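Local coordinates for sporozoite surface protein 2 (Plasmodium vivax, PDB 4HQO) that probably serves as a surface adhesion receptor in sporozoite gliding motility, joining a metal-binding von Willebrand factor A domain to a thrombospondin repeat, at residues V14-V19 with I203-T208; V8-E13 with V210-N215; G135-K140 with H168-L173; A158-G163 with N193-L198. The protein carries 4 engineered substitutions. All blocks are in the same frame, centred on the assembly; numbering follows the deposited sequence.

From the N terminus, strand 7-15 meets strand 207-215 first in contact 2, which closes the widest loop, which holds the von Willebrand factor A domain. Contact 1 continues the same two-stranded ribbon and is nested inside that loop, closing a slightly smaller one; the two touch through Val14 and Val210. Contacts 3 and 4 both lie within the loop of contact 1 and cross each other, since their segments alternate along the chain. Contact 3 ties the loop after strand 126-133 to helix 168-175, and contact 4 lays helix 192-203 on strand 156-161. Asn171 and Val159 bring these two together, about 33 and 23 Å (nearest atoms) from contact 2.

Contact 1: residues V14-V19 with I203-T208; sequences VCNEQV and IAKVCT. Engineered in segment 14-19: Gln18 (natural residue Ser).
Val14 O is gripped by two hydrogen bonds: one from Thr208 N at 3.0 Å, arriving from above the carbonyl plane, and a longer one from a water that also bonds Thr208 OG1. The CA-H of Cys207 adds a further, weaker approach. In return Val14 N donates to Thr208 O at 2.9 Å, nearly along the C=O axis. Next along the chain, Cys15 SG and Cys207 SG form a disulfide of 2.0 Å; each sulfur stands anti to its own carbonyl carbon, and chi3 is 108°. Beyond it the Asn16 side chain supplies the stronger bonds. Its CG sits between the backbone N and the carbonyl carbon (chi1 60°), which brings the amide across the gap: OD1 accepts Val206 N at 2.6 Å and ND2 donates to Ala204 O at 3.1 Å. Gripped at both ends, the amide has its rotation fixed. Asn16 N reaches Val206 O by a weak bond, and a second water joins Asn16 O to Ile203 O. Lys205 lies extended, its CE 3.8 Å from Glu17 CB. A covalent link, backed by the two hydrogen bonds of the Asn16 amide, thus holds the two segments together at this end of the ribbon.

Contact 2: residues V8-E13 with V210-N215; sequences VKYSEE and VERVAN
The two-stranded antiparallel ribbon that projects from the von Willebrand factor A domain, and that probably forms its extensible element, is built here from residues 8-13 and 210-215. Three hydrogen-bonded pairs, Val8 with Ala214, Tyr10 with Arg212 and Glu12 with Val210, supply six backbone bonds. The shortest runs from Arg212 N to Tyr10 O, 2.6 Å and almost straight at 177°. On the face carrying Tyr10, the ring turns over the neighbouring strand because CG lies between the backbone N and the carbonyl carbon (chi1 58°). Arg212 CB sits over one ring face, offset toward the rim and 3.5 Å from Tyr10 CZ, a CH-pi contact. The Arg212 chain then bends at chi2 (-66°), which brings the centre of its guanidinium under Val210 CG2. A water in the guanidinium plane accepts from Arg212 NE at 2.6 Å and donates to Glu12 OE2; the direct separation of Arg212 NE and Glu12 OE2, 4.1 Å, is too long for a salt bridge. On the other face Lys9 CG lies alongside Val213 CG2 at 3.6 Å, and a further water links Lys9 NZ to Glu211 OE2. At one end Val210 packs on Val14 toward the von Willebrand factor A domain; at the other Val8 rests on Cys216, Lys244 and Cys245, and Ala214 on His242, near the thrombospondin repeat.

Contact 3: residues G135-K140 with H168-L173; sequences GVPNSK and HQFNRL
Apolar contact, centred on the buried ring of Phe170, carries most of this junction between the loop after strand 126-133 and helix 168-175. With CG anti to the backbone N (chi1 -179°), the ring points straight out from the helix and meets Pro137 tip to tip. Pro137 CD lies over one ring face, offset toward the rim, in a CH-pi contact 4.1 Å from the Phe170 centroid, while Pro137 CG comes within 3.7 Å of Phe170 CZ. Lys140 slides past in the opposite direction, its aliphatic chain extended and its CG 4.0 Å from Phe170 CE1.

Carbonyl oxygens form a second group. Lys140 O approaches the ring edge, 3.8 Å from Phe170 CE1, and Gly135 O comes to 3.4 Å from Phe170 CD2.

Asn171 is the buried polar side chain here. Its OD1 lies 3.1 Å from Gly135 CA, an approach permitted because Gly135, at a positive phi of 80°, presents no side chain there. Asn171 ND2 turns instead to Tyr187 OH, with a weak bond to Thr133 O, so its amide is positioned from outside the two segments.

The loop borders the metal site formed by Ser28, Ser30 and Thr103, the MIDAS of this fold: the side chain of Pro137 is about 7 Å from the bound magnesium, and Asn138 OD1 accepts from Thr103 N. Met105 of helix 105-117 touches both Pro137 and Phe170, as does Ala143 of helix 140-152, and Leu144 of that helix also packs on Phe170.

Contact 4: residues A158-G163 with N193-L198; sequences AVIGIG and NEAVAL
Ile160 CD1 is the atom on which strand 156-161 and helix 192-203 meet, 3.7 Å from Ala195 CB and 4.0 Å from Leu198 CD2. This is helix-on-sheet packing in the alpha/beta fold of the von Willebrand factor A domain, whose mainly parallel sheet is flanked by helices. Ala195 and Leu198, three residues apart, face the strand from one side of the helix, and the CD1 methyl touches both. The contact is small and apolar between side chains, with the carbonyl oxygen Val159 O also 4.1 Å from Leu198 CD2.

Torsions set the approach. Ile160 CG1 stands anti to the carbonyl carbon (chi1 -53°), and a bend at chi2 (-60°) swings CD1 toward the helix even though CB is not aimed at it. Leu198 CG is anti to the backbone N (chi1 -172°), so that its chain reaches back past Ile160 in the opposite direction. The segment axes run nearly antiparallel and come within 9.8 Å, close enough for Ile160 and Leu198 to meet across the gap.

Farther out, backbone bonds fix the strand on both edges: Ala158 with Val129 and Leu131 on strand 126-133, and Val159 with Phe186 and Ser188. Met43 of helix 33-49 touches both Ile160 and Ala195, while Ser188 is met by Ile160 and Leu198. Val159 points away from helix 192-203, onto Asn171, Ile174 and Ala175 of helix 168-175. At the other end of the contact, Leu198 CD2 rests 4.2 Å from Ala158 CB.

Contact 1: residues V14-V19 with I203-T208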
loop_
_atom_site.group_PDB
_atom_site.type_symbol
_atom_site.label_atom_id
_atom_site.label_comp_id
_atom_site.label_asym_id
_atom_site.label_seq_id
_atom_site.Cartn_x
_atom_site.Cartn_y
_atom_site.Cartn_z
ATOM N N VAL A 14 -8.300 -11.457 8.319
ATOM C CA VAL A 14 -7.855 -10.529 7.294
ATOM C C VAL A 14 -7.882 -9.102 7.818
ATOM O O VAL A 14 -8.935 -8.588 8.196
ATOM C CB VAL A 14 -8.736 -10.627 6.028
ATOM C CG1 VAL A 14 -8.365 -9.538 5.028
ATOM C CG2 VAL A 14 -8.597 -11.999 5.398
ATOM N N CYS A 15 -6.714 -8.469 7.852
ATOM C CA CYS A 15 -6.609 -7.083 8.275
ATOM C C CYS A 15 -6.055 -6.247 7.134
ATOM O O CYS A 15 -5.579 -6.774 6.123
ATOM C CB CYS A 15 -5.698 -6.942 9.501
ATOM S SG CYS A 15 -6.165 -7.919 10.958
ATOM N N ASN A 16 -6.117 -4.936 7.306
ATOM C CA ASN A 16 -5.579 -4.008 6.334
ATOM C C ASN A 16 -4.344 -3.333 6.916
ATOM O O ASN A 16 -4.207 -2.113 6.863
ATOM C CB ASN A 16 -6.636 -2.965 5.985
ATOM C CG ASN A 16 -7.091 -2.174 7.196
ATOM O OD1 ASN A 16 -6.852 -2.572 8.343
ATOM N ND2 ASN A 16 -7.748 -1.046 6.951
ATOM N N GLU A 17 -3.450 -4.134 7.489
ATOM C CA GLU A 17 -2.306 -3.584 8.204
ATOM C C GLU A 17 -1.219 -3.057 7.260
ATOM O O GLU A 17 -0.426 -2.196 7.636
ATOM C CB GLU A 17 -1.729 -4.611 9.190
ATOM C CG GLU A 17 -0.898 -5.717 8.555
ATOM C CD GLU A 17 -1.742 -6.811 7.913
ATOM O OE1 GLU A 17 -2.986 -6.727 7.964
ATOM O OE2 GLU A 17 -1.154 -7.761 7.352
ATOM N N GLN A 18 -1.188 -3.571 6.036
ATOM C CA GLN A 18 -0.217 -3.114 5.053
ATOM C C GLN A 18 -0.658 -1.785 4.449
ATOM O O GLN A 18 -1.778 -1.665 3.947
ATOM C CB GLN A 18 -0.026 -4.161 3.955
ATOM C CG GLN A 18 0.442 -5.504 4.472
ATOM C CD GLN A 18 0.862 -6.449 3.362
ATOM O OE1 GLN A 18 0.770 -6.119 2.182
ATOM N NE2 GLN A 18 1.323 -7.634 3.736
ATOM N N VAL A 19 0.221 -0.788 4.530
ATOM C CA VAL A 19 -0.005 0.525 3.929
ATOM C C VAL A 19 1.259 0.946 3.191
ATOM O O VAL A 19 2.337 0.968 3.780
ATOM C CB VAL A 19 -0.329 1.609 4.988
ATOM C CG1 VAL A 19 -0.556 2.973 4.316
ATOM C CG2 VAL A 19 -1.547 1.215 5.818
ATOM N N ILE A 203 -5.813 5.042 7.412
ATOM C CA ILE A 203 -4.902 3.946 7.721
ATOM C C ILE A 203 -5.324 3.135 8.940
ATOM O O ILE A 203 -4.614 2.214 9.343
ATOM C CB ILE A 203 -3.443 4.441 7.937
ATOM C CG1 ILE A 203 -3.357 5.368 9.148
ATOM C CG2 ILE A 203 -2.909 5.134 6.699
ATOM C CD1 ILE A 203 -1.934 5.848 9.442
ATOM N N ALA A 204 -6.469 3.484 9.525
ATOM C CA ALA A 204 -6.972 2.795 10.704
ATOM C C ALA A 204 -7.089 1.305 10.422
ATOM O O ALA A 204 -7.481 0.901 9.326
ATOM C CB ALA A 204 -8.315 3.369 11.136
ATOM N N LYS A 205 -6.720 0.497 11.408
ATOM C CA LYS A 205 -6.653 -0.942 11.228
ATOM C C LYS A 205 -8.029 -1.548 11.386
ATOM O O LYS A 205 -8.774 -1.184 12.297
ATOM C CB LYS A 205 -5.680 -1.573 12.228
ATOM C CG LYS A 205 -5.207 -2.954 11.820
ATOM C CD LYS A 205 -4.267 -3.556 12.845
ATOM C CE LYS A 205 -3.757 -4.906 12.368
ATOM N NZ LYS A 205 -2.926 -5.601 13.390
ATOM N N VAL A 206 -8.375 -2.460 10.482
ATOM C CA VAL A 206 -9.657 -3.168 10.543
ATOM C C VAL A 206 -9.430 -4.663 10.348
ATOM O O VAL A 206 -8.960 -5.089 9.297
ATOM C CB VAL A 206 -10.633 -2.677 9.453
ATOM C CG1 VAL A 206 -11.937 -3.464 9.510
ATOM C CG2 VAL A 206 -10.896 -1.179 9.588
ATOM N N CYS A 207 -9.742 -5.451 11.372
ATOM C CA CYS A 207 -9.598 -6.903 11.296
ATOM C C CYS A 207 -10.956 -7.584 11.254
ATOM O O CYS A 207 -11.826 -7.299 12.073
ATOM C CB CYS A 207 -8.798 -7.437 12.489
ATOM S SG CYS A 207 -7.061 -6.922 12.505
ATOM N N THR A 208 -11.138 -8.480 10.292
ATOM C CA THR A 208 -12.344 -9.297 10.250
ATOM C C THR A 208 -11.998 -10.764 10.057
ATOM O O THR A 208 -10.896 -11.103 9.633
ATOM C CB THR A 208 -13.339 -8.855 9.151
ATOM O OG1 THR A 208 -12.729 -8.995 7.865
ATOM C CG2 THR A 208 -13.768 -7.402 9.348
HETATM O O HOH W 1 -11.360 -7.150 6.746
HETATM O O HOH W 2 -3.799 -0.253 8.609
#

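Contact 2: residues V8-E13 with V210-N215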
loop_
_atom_site.group_PDB
_atom_site.type_symbol
_atom_site.label_atom_id
_atom_site.label_comp_id
_atom_site.label_asym_id
_atom_site.label_seq_id
_atom_site.Cartn_x
_atom_site.Cartn_y
_atom_site.Cartn_z
ATOM N N VAL A 8 -11.403 -26.711 -1.141
ATOM C CA VAL A 8 -11.250 -26.764 0.310
ATOM C C VAL A 8 -11.576 -25.407 0.944
ATOM O O VAL A 8 -11.263 -24.351 0.386
ATOM C CB VAL A 8 -9.835 -27.247 0.726
ATOM C CG1 VAL A 8 -8.771 -26.233 0.334
ATOM C CG2 VAL A 8 -9.780 -27.540 2.219
ATOM N N LYS A 9 -12.228 -25.446 2.102
ATOM C CA LYS A 9 -12.632 -24.236 2.805
ATOM C C LYS A 9 -11.897 -24.117 4.134
ATOM O O LYS A 9 -11.725 -25.108 4.849
ATOM C CB LYS A 9 -14.144 -24.236 3.050
ATOM C CG LYS A 9 -14.990 -24.280 1.783
ATOM C CD LYS A 9 -16.464 -24.472 2.112
ATOM C CE LYS A 9 -17.304 -24.633 0.850
ATOM N NZ LYS A 9 -18.696 -25.072 1.159
ATOM N N TYR A 10 -11.477 -22.900 4.465
ATOM C CA TYR A 10 -10.771 -22.658 5.718
ATOM C C TYR A 10 -10.973 -21.232 6.226
ATOM O O TYR A 10 -11.308 -20.324 5.463
ATOM C CB TYR A 10 -9.275 -22.965 5.568
ATOM C CG TYR A 10 -8.579 -22.171 4.485
ATOM C CD1 TYR A 10 -8.655 -22.561 3.153
ATOM C CD2 TYR A 10 -7.841 -21.033 4.794
ATOM C CE1 TYR A 10 -8.020 -21.836 2.156
ATOM C CE2 TYR A 10 -7.201 -20.300 3.802
ATOM C CZ TYR A 10 -7.297 -20.708 2.485
ATOM O OH TYR A 10 -6.666 -19.992 1.494
ATOM N N SER A 11 -10.765 -21.047 7.524
ATOM C CA SER A 11 -10.898 -19.738 8.148
ATOM C C SER A 11 -9.559 -18.999 8.211
ATOM O O SER A 11 -8.505 -19.613 8.394
ATOM C CB SER A 11 -11.473 -19.893 9.557
ATOM O OG SER A 11 -11.511 -18.649 10.231
ATOM N N GLU A 12 -9.604 -17.680 8.050
ATOM C CA GLU A 12 -8.421 -16.853 8.246
ATOM C C GLU A 12 -8.797 -15.418 8.590
ATOM O O GLU A 12 -9.846 -14.914 8.189
ATOM C CB GLU A 12 -7.487 -16.897 7.028
ATOM C CG GLU A 12 -7.792 -15.885 5.937
ATOM C CD GLU A 12 -6.783 -15.934 4.806
ATOM O OE1 GLU A 12 -5.934 -16.851 4.808
ATOM O OE2 GLU A 12 -6.836 -15.058 3.917
ATOM N N GLU A 13 -7.926 -14.768 9.347
ATOM C CA GLU A 13 -8.148 -13.397 9.765
ATOM C C GLU A 13 -7.529 -12.450 8.744
ATOM O O GLU A 13 -6.382 -12.625 8.337
ATOM C CB GLU A 13 -7.547 -13.182 11.154
ATOM C CG GLU A 13 -7.793 -11.813 11.755
ATOM C CD GLU A 13 -7.246 -11.704 13.166
ATOM O OE1 GLU A 13 -7.465 -12.646 13.963
ATOM O OE2 GLU A 13 -6.586 -10.685 13.472
ATOM N N VAL A 210 -12.851 -14.045 7.978
ATOM C CA VAL A 210 -13.486 -14.485 6.742
ATOM C C VAL A 210 -13.244 -15.968 6.476
ATOM O O VAL A 210 -12.381 -16.589 7.093
ATOM C CB VAL A 210 -12.980 -13.691 5.529
ATOM C CG1 VAL A 210 -13.012 -12.197 5.812
ATOM C CG2 VAL A 210 -11.574 -14.132 5.169
ATOM N N GLU A 211 -14.015 -16.527 5.548
ATOM C CA GLU A 211 -13.822 -17.904 5.112
ATOM C C GLU A 211 -13.211 -17.921 3.714
ATOM O O GLU A 211 -13.662 -17.202 2.823
ATOM C CB GLU A 211 -15.145 -18.671 5.121
ATOM C CG GLU A 211 -15.013 -20.105 4.643
ATOM C CD GLU A 211 -16.285 -20.909 4.824
ATOM O OE1 GLU A 211 -16.555 -21.355 5.962
ATOM O OE2 GLU A 211 -17.010 -21.101 3.826
ATOM N N ARG A 212 -12.176 -18.734 3.530
ATOM C CA ARG A 212 -11.470 -18.784 2.256
ATOM C C ARG A 212 -11.616 -20.126 1.540
ATOM O O ARG A 212 -11.811 -21.169 2.166
ATOM C CB ARG A 212 -9.999 -18.424 2.446
ATOM C CG ARG A 212 -9.774 -16.942 2.668
ATOM C CD ARG A 212 -10.137 -16.161 1.416
ATOM N NE ARG A 212 -10.241 -14.723 1.658
ATOM C CZ ARG A 212 -11.392 -14.060 1.741
ATOM N NH1 ARG A 212 -12.548 -14.704 1.603
ATOM N NH2 ARG A 212 -11.387 -12.750 1.960
ATOM N N VAL A 213 -11.519 -20.074 0.216
ATOM C CA VAL A 213 -11.737 -21.235 -0.635
ATOM C C VAL A 213 -10.555 -21.419 -1.583
ATOM O O VAL A 213 -10.001 -20.444 -2.094
ATOM C CB VAL A 213 -13.068 -21.093 -1.429
ATOM C CG1 VAL A 213 -12.954 -21.679 -2.831
ATOM C CG2 VAL A 213 -14.228 -21.729 -0.662
ATOM N N ALA A 214 -10.155 -22.670 -1.790
ATOM C CA ALA A 214 -9.087 -22.986 -2.732
ATOM C C ALA A 214 -9.425 -24.236 -3.540
ATOM O O ALA A 214 -10.002 -25.189 -3.016
ATOM C CB ALA A 214 -7.767 -23.164 -2.000
ATOM N N ASN A 215 -9.068 -24.221 -4.821
ATOM C CA ASN A 215 -9.305 -25.360 -5.701
ATOM C C ASN A 215 -8.211 -26.410 -5.526
ATOM O O ASN A 215 -7.029 -26.123 -5.719
ATOM C CB ASN A 215 -9.370 -24.897 -7.161
ATOM C CG ASN A 215 -10.143 -25.858 -8.051
ATOM O OD1 ASN A 215 -10.363 -27.018 -7.699
ATOM N ND2 ASN A 215 -10.558 -25.373 -9.215
HETATM O O HOH W 3 -19.249 -22.836 3.409
HETATM O O HOH W 4 -8.426 -12.873 2.193
#

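Contact 3: residues G135-K140 with H168-L173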
loop_
_atom_site.group_PDB
_atom_site.type_symbol
_atom_site.label_atom_id
_atom_site.label_comp_id
_atom_site.label_asym_id
_atom_site.label_seq_id
_atom_site.Cartn_x
_atom_site.Cartn_y
_atom_site.Cartn_z
ATOM N N GLY A 135 0.606 24.284 -3.610
ATOM C CA GLY A 135 -0.419 24.167 -4.629
ATOM C C GLY A 135 -0.200 25.027 -5.860
ATOM O O GLY A 135 -1.164 25.496 -6.462
ATOM N N VAL A 136 1.066 25.231 -6.227
ATOM C CA VAL A 136 1.423 25.957 -7.450
ATOM C C VAL A 136 2.337 25.085 -8.327
ATOM O O VAL A 136 3.558 25.260 -8.333
ATOM C CB VAL A 136 2.136 27.292 -7.129
ATOM C CG1 VAL A 136 2.179 28.180 -8.374
ATOM C CG2 VAL A 136 1.420 28.022 -6.000
ATOM N N PRO A 137 1.749 24.108 -9.041
ATOM C CA PRO A 137 2.566 23.210 -9.866
ATOM C C PRO A 137 3.010 23.874 -11.170
ATOM O O PRO A 137 2.496 24.937 -11.541
ATOM C CB PRO A 137 1.608 22.046 -10.164
ATOM C CG PRO A 137 0.248 22.691 -10.159
ATOM C CD PRO A 137 0.323 23.733 -9.055
ATOM N N ASN A 138 3.963 23.245 -11.852
ATOM C CA ASN A 138 4.407 23.719 -13.156
ATOM C C ASN A 138 3.297 23.666 -14.198
ATOM O O ASN A 138 3.299 24.456 -15.138
ATOM C CB ASN A 138 5.620 22.929 -13.646
ATOM C CG ASN A 138 6.892 23.275 -12.883
ATOM O OD1 ASN A 138 6.937 24.249 -12.134
ATOM N ND2 ASN A 138 7.935 22.482 -13.088
ATOM N N SER A 139 2.368 22.724 -14.040
ATOM C CA SER A 139 1.209 22.607 -14.926
ATOM C C SER A 139 -0.023 22.197 -14.130
ATOM O O SER A 139 -0.076 21.089 -13.612
ATOM C CB SER A 139 1.453 21.567 -16.012
ATOM O OG SER A 139 0.319 21.461 -16.850
ATOM N N LYS A 140 -0.992 23.096 -14.019
ATOM C CA LYS A 140 -2.194 22.824 -13.235
ATOM C C LYS A 140 -2.931 21.597 -13.733
ATOM O O LYS A 140 -3.233 20.696 -12.954
ATOM C CB LYS A 140 -3.147 24.024 -13.227
ATOM C CG LYS A 140 -2.766 25.099 -12.215
ATOM C CD LYS A 140 -3.899 26.091 -11.998
ATOM C CE LYS A 140 -3.488 27.172 -11.005
ATOM N NZ LYS A 140 -4.592 28.135 -10.714
ATOM N N HIS A 168 -4.982 27.694 -1.746
ATOM C CA HIS A 168 -5.927 26.755 -1.146
ATOM C C HIS A 168 -6.955 26.263 -2.151
ATOM O O HIS A 168 -7.455 25.142 -2.034
ATOM C CB HIS A 168 -6.637 27.382 0.057
ATOM C CG HIS A 168 -5.721 27.706 1.194
ATOM N ND1 HIS A 168 -5.026 26.738 1.884
ATOM C CD2 HIS A 168 -5.379 28.890 1.758
ATOM C CE1 HIS A 168 -4.296 27.310 2.827
ATOM N NE2 HIS A 168 -4.493 28.616 2.771
ATOM N N GLN A 169 -7.271 27.104 -3.132
ATOM C CA GLN A 169 -8.223 26.725 -4.176
ATOM C C GLN A 169 -7.712 25.509 -4.950
ATOM O O GLN A 169 -8.437 24.533 -5.128
ATOM C CB GLN A 169 -8.503 27.905 -5.114
ATOM C CG GLN A 169 -9.501 27.619 -6.244
ATOM C CD GLN A 169 -8.859 26.946 -7.455
ATOM O OE1 GLN A 169 -7.706 27.219 -7.796
ATOM N NE2 GLN A 169 -9.601 26.052 -8.097
ATOM N N PHE A 170 -6.461 25.558 -5.400
ATOM C CA PHE A 170 -5.912 24.431 -6.139
ATOM C C PHE A 170 -5.715 23.200 -5.256
ATOM O O PHE A 170 -5.981 22.078 -5.689
ATOM C CB PHE A 170 -4.589 24.772 -6.836
ATOM C CG PHE A 170 -4.026 23.614 -7.626
ATOM C CD1 PHE A 170 -4.462 23.369 -8.919
ATOM C CD2 PHE A 170 -3.114 22.734 -7.047
ATOM C CE1 PHE A 170 -3.976 22.285 -9.638
ATOM C CE2 PHE A 170 -2.631 21.644 -7.760
ATOM C CZ PHE A 170 -3.058 21.432 -9.063
ATOM N N ASN A 171 -5.209 23.401 -4.040
ATOM C CA ASN A 171 -5.016 22.287 -3.113
ATOM C C ASN A 171 -6.316 21.542 -2.849
ATOM O O ASN A 171 -6.329 20.315 -2.824
ATOM C CB ASN A 171 -4.404 22.755 -1.790
ATOM C CG ASN A 171 -2.890 22.909 -1.862
ATOM O OD1 ASN A 171 -2.253 22.457 -2.809
ATOM N ND2 ASN A 171 -2.308 23.527 -0.839
ATOM N N ARG A 172 -7.401 22.289 -2.660
ATOM C CA ARG A 172 -8.706 21.695 -2.417
ATOM C C ARG A 172 -9.190 20.973 -3.667
ATOM O O ARG A 172 -9.815 19.914 -3.587
ATOM C CB ARG A 172 -9.729 22.761 -2.008
ATOM C CG ARG A 172 -9.553 23.310 -0.596
ATOM C CD ARG A 172 -10.641 24.322 -0.247
ATOM N NE ARG A 172 -11.682 23.735 0.595
ATOM C CZ ARG A 172 -12.892 23.386 0.167
ATOM N NH1 ARG A 172 -13.236 23.572 -1.100
ATOM N NH2 ARG A 172 -13.763 22.856 1.013
ATOM N N LEU A 173 -8.898 21.552 -4.825
ATOM C CA LEU A 173 -9.328 20.966 -6.084
ATOM C C LEU A 173 -8.637 19.622 -6.300
ATOM O O LEU A 173 -9.288 18.620 -6.547
ATOM C CB LEU A 173 -9.057 21.921 -7.250
ATOM C CG LEU A 173 -9.595 21.489 -8.609
ATOM C CD1 LEU A 173 -11.102 21.299 -8.551
ATOM C CD2 LEU A 173 -9.221 22.527 -9.661
#

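Contact 4: residues A158-G163 with N193-L198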
loop_
_atom_site.group_PDB
_atom_site.type_symbol
_atom_site.label_atom_id
_atom_site.label_comp_id
_atom_site.label_asym_id
_atom_site.label_seq_id
_atom_site.Cartn_x
_atom_site.Cartn_y
_atom_site.Cartn_z
ATOM N N ALA A 158 -4.197 12.473 0.250
ATOM C CA ALA A 158 -4.389 13.508 1.246
ATOM C C ALA A 158 -3.439 14.641 0.904
ATOM O O ALA A 158 -2.280 14.405 0.537
ATOM C CB ALA A 158 -4.117 12.970 2.650
ATOM N N VAL A 159 -3.933 15.870 0.995
ATOM C CA VAL A 159 -3.099 17.030 0.703
ATOM C C VAL A 159 -2.820 17.820 1.977
ATOM O O VAL A 159 -3.740 18.109 2.747
ATOM C CB VAL A 159 -3.736 17.955 -0.371
ATOM C CG1 VAL A 159 -2.779 19.095 -0.734
ATOM C CG2 VAL A 159 -4.100 17.149 -1.619
ATOM N N ILE A 160 -1.548 18.147 2.202
ATOM C CA ILE A 160 -1.152 18.994 3.332
ATOM C C ILE A 160 -0.587 20.303 2.796
ATOM O O ILE A 160 0.374 20.308 2.027
ATOM C CB ILE A 160 -0.080 18.322 4.208
ATOM C CG1 ILE A 160 -0.540 16.932 4.644
ATOM C CG2 ILE A 160 0.228 19.189 5.444
ATOM C CD1 ILE A 160 -1.800 16.948 5.435
ATOM N N GLY A 161 -1.194 21.413 3.179
ATOM C CA GLY A 161 -0.727 22.703 2.706
ATOM C C GLY A 161 0.518 23.163 3.443
ATOM O O GLY A 161 0.528 23.217 4.667
ATOM N N ILE A 162 1.577 23.463 2.698
ATOM C CA ILE A 162 2.781 24.068 3.267
ATOM C C ILE A 162 3.200 25.245 2.401
ATOM O O ILE A 162 2.715 25.402 1.282
ATOM C CB ILE A 162 3.970 23.081 3.320
ATOM C CG1 ILE A 162 4.247 22.498 1.930
ATOM C CG2 ILE A 162 3.736 21.988 4.362
ATOM C CD1 ILE A 162 5.636 21.855 1.793
ATOM N N GLY A 163 4.110 26.067 2.909
ATOM C CA GLY A 163 4.656 27.160 2.126
ATOM C C GLY A 163 4.147 28.509 2.569
ATOM O O GLY A 163 3.086 28.611 3.198
ATOM N N ASN A 193 -0.346 18.101 14.005
ATOM C CA ASN A 193 -1.393 17.422 14.756
ATOM C C ASN A 193 -2.640 17.225 13.899
ATOM O O ASN A 193 -3.215 16.140 13.872
ATOM C CB ASN A 193 -1.745 18.195 16.025
ATOM C CG ASN A 193 -0.531 18.491 16.883
ATOM O OD1 ASN A 193 0.211 19.441 16.623
ATOM N ND2 ASN A 193 -0.325 17.680 17.916
ATOM N N GLU A 194 -3.044 18.277 13.194
ATOM C CA GLU A 194 -4.204 18.206 12.309
ATOM C C GLU A 194 -3.954 17.282 11.123
ATOM O O GLU A 194 -4.851 16.570 10.674
ATOM C CB GLU A 194 -4.612 19.598 11.825
ATOM C CG GLU A 194 -5.244 20.477 12.910
ATOM C CD GLU A 194 -4.219 21.116 13.842
ATOM O OE1 GLU A 194 -3.008 21.095 13.521
ATOM O OE2 GLU A 194 -4.629 21.646 14.897
ATOM N N ALA A 195 -2.726 17.292 10.623
ATOM C CA ALA A 195 -2.354 16.438 9.509
ATOM C C ALA A 195 -2.407 14.974 9.926
ATOM O O ALA A 195 -2.857 14.121 9.169
ATOM C CB ALA A 195 -0.960 16.804 9.001
ATOM N N VAL A 196 -1.944 14.687 11.138
ATOM C CA VAL A 196 -1.965 13.321 11.660
ATOM C C VAL A 196 -3.396 12.817 11.823
ATOM O O VAL A 196 -3.712 11.684 11.453
ATOM C CB VAL A 196 -1.182 13.214 12.992
ATOM C CG1 VAL A 196 -1.600 11.974 13.786
ATOM C CG2 VAL A 196 0.307 13.204 12.707
ATOM N N ALA A 197 -4.258 13.671 12.364
ATOM C CA ALA A 197 -5.666 13.342 12.524
ATOM C C ALA A 197 -6.357 13.183 11.163
ATOM O O ALA A 197 -7.309 12.422 11.037
ATOM C CB ALA A 197 -6.364 14.393 13.377
ATOM N N LEU A 198 -5.873 13.894 10.148
ATOM C CA LEU A 198 -6.429 13.776 8.800
ATOM C C LEU A 198 -6.120 12.404 8.210
ATOM O O LEU A 198 -6.983 11.761 7.615
ATOM C CB LEU A 198 -5.853 14.851 7.877
ATOM C CG LEU A 198 -6.502 14.932 6.492
ATOM C CD1 LEU A 198 -7.826 15.643 6.604
ATOM C CD2 LEU A 198 -5.590 15.637 5.486
#